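Side-chain contact in MREC protein (Listeria monocytogenes, PDB 2J5U), which probably takes part in forming and maintaining the shape of the bacterial cell and assembles into a homooligomer of 24 subunits, arranged as 12 dimers: residues I89-G92 and S93-V97. Sequence-based numbering, arbitrary orientation.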
loop_
_atom_site.group_PDB
_atom_site.type_symbol
_atom_site.label_atom_id
_atom_site.label_comp_id
_atom_site.label_asym_id
_atom_site.label_seq_id
_atom_site.Cartn_x
_atom_site.Cartn_y
_atom_site.Cartn_z
ATOM N N ILE A 89 23.951 -7.029 -82.205
ATOM C CA ILE A 89 24.279 -8.209 -81.418
ATOM C C ILE A 89 23.501 -9.442 -81.848
ATOM O O ILE A 89 22.440 -9.330 -82.465
ATOM C CB ILE A 89 24.070 -7.955 -79.907
ATOM C CG1 ILE A 89 22.619 -7.548 -79.633
ATOM C CG2 ILE A 89 25.052 -6.888 -79.428
ATOM C CD1 ILE A 89 22.330 -7.305 -78.175
ATOM N N ASP A 90 24.037 -10.614 -81.512
ATOM C CA ASP A 90 23.443 -11.894 -81.887
ATOM C C ASP A 90 22.306 -12.413 -81.009
ATOM O O ASP A 90 21.977 -13.606 -81.039
ATOM C CB ASP A 90 24.538 -12.967 -81.999
ATOM C CG ASP A 90 25.244 -13.240 -80.673
ATOM O OD1 ASP A 90 26.185 -14.061 -80.668
ATOM O OD2 ASP A 90 24.866 -12.644 -79.641
ATOM N N LYS A 91 21.705 -11.535 -80.220
ATOM C CA LYS A 91 20.583 -11.949 -79.392
ATOM C C LYS A 91 19.432 -11.012 -79.696
ATOM O O LYS A 91 19.646 -9.835 -79.982
ATOM C CB LYS A 91 20.948 -11.904 -77.906
ATOM C CG LYS A 91 21.941 -12.985 -77.485
ATOM C CD LYS A 91 21.291 -14.361 -77.427
ATOM C CE LYS A 91 22.149 -15.420 -78.120
ATOM N NZ LYS A 91 23.588 -15.291 -77.782
ATOM N N GLY A 92 18.215 -11.540 -79.653
ATOM C CA GLY A 92 17.057 -10.721 -79.943
ATOM C C GLY A 92 15.798 -11.046 -79.167
ATOM O O GLY A 92 15.829 -11.586 -78.072
ATOM N N SER A 93 14.677 -10.682 -79.765
ATOM C CA SER A 93 13.361 -10.886 -79.197
ATOM C C SER A 93 13.149 -12.262 -78.597
ATOM O O SER A 93 12.732 -12.386 -77.455
ATOM C CB SER A 93 12.307 -10.643 -80.271
ATOM O OG SER A 93 11.018 -10.958 -79.793
ATOM N N SER A 94 13.431 -13.303 -79.363
ATOM C CA SER A 94 13.221 -14.654 -78.869
ATOM C C SER A 94 14.179 -15.047 -77.751
ATOM O O SER A 94 14.027 -16.101 -77.148
ATOM C CB SER A 94 13.306 -15.655 -80.022
ATOM O OG SER A 94 14.553 -15.564 -80.680
ATOM N N ASP A 95 15.164 -14.201 -77.476
ATOM C CA ASP A 95 16.117 -14.467 -76.411
ATOM C C ASP A 95 15.758 -13.595 -75.215
ATOM O O ASP A 95 16.433 -13.613 -74.197
ATOM C CB ASP A 95 17.544 -14.155 -76.868
ATOM C CG ASP A 95 17.982 -15.002 -78.059
ATOM O OD1 ASP A 95 18.250 -14.426 -79.142
ATOM O OD2 ASP A 95 18.058 -16.245 -77.911
ATOM N N GLY A 96 14.689 -12.818 -75.352
ATOM C CA GLY A 96 14.255 -11.963 -74.266
ATOM C C GLY A 96 14.690 -10.516 -74.371
ATOM O O GLY A 96 14.302 -9.683 -73.549
ATOM N N VAL A 97 15.496 -10.202 -75.377
ATOM C CA VAL A 97 15.968 -8.843 -75.553
ATOM C C VAL A 97 14.823 -7.916 -75.935
ATOM O O VAL A 97 13.984 -8.260 -76.758
ATOM C CB VAL A 97 17.043 -8.775 -76.632
ATOM C CG1 VAL A 97 17.536 -7.354 -76.772
ATOM C CG2 VAL A 97 18.186 -9.716 -76.287
#
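Asp-95 turns its carboxylate back onto the main chain of Gly-92: OD1 takes the Gly-92 N-H in a nearly straight bond (2.9 Å, 167°), using the anti lone pair. With CG beside its own backbone N (chi1 -61°), the acid folds over the turn to reach that amide. The close-packed side centres on the carbonyl of Gly-92, whose oxygen is gripped from opposite faces of its plane, by Asp-95 N at 2.8 Å and Val-97 N at 3.0 Å. Val-97 closes in beside it, CB lying 3.4 Å from Gly-92 O, while CG2 meets CB of Lys-91; its side chain is buried and also packs on Val-113. Lys-91 crosses Asp-95 at about a right angle, Lys-91 CD lying 3.4 Å from Asp-95 CG. The other side is looser. Beyond CD the lysine leads away, leaving NZ 5.6 Å from Asp-95 OD1; NZ makes instead a weak salt bridge with OD2 of Asp-90, which also accepts from Ser-74 N. Ser-93, Ser-94 and Gly-96 face solvent, with Ser-94 OG hydrogen-bonded to Ala-118 O. Gly-96 N bonds to Ser-93 O (2.9 Å) inside the Val-97 to Gly-92 bond, and Gly-96 has a positive phi (99°), where a CB would jam against the preceding carbonyl O: a Schellman motif closing the 3-10 turn 93-95, in the loop after strand 86-89 of the MreC beta-barrel.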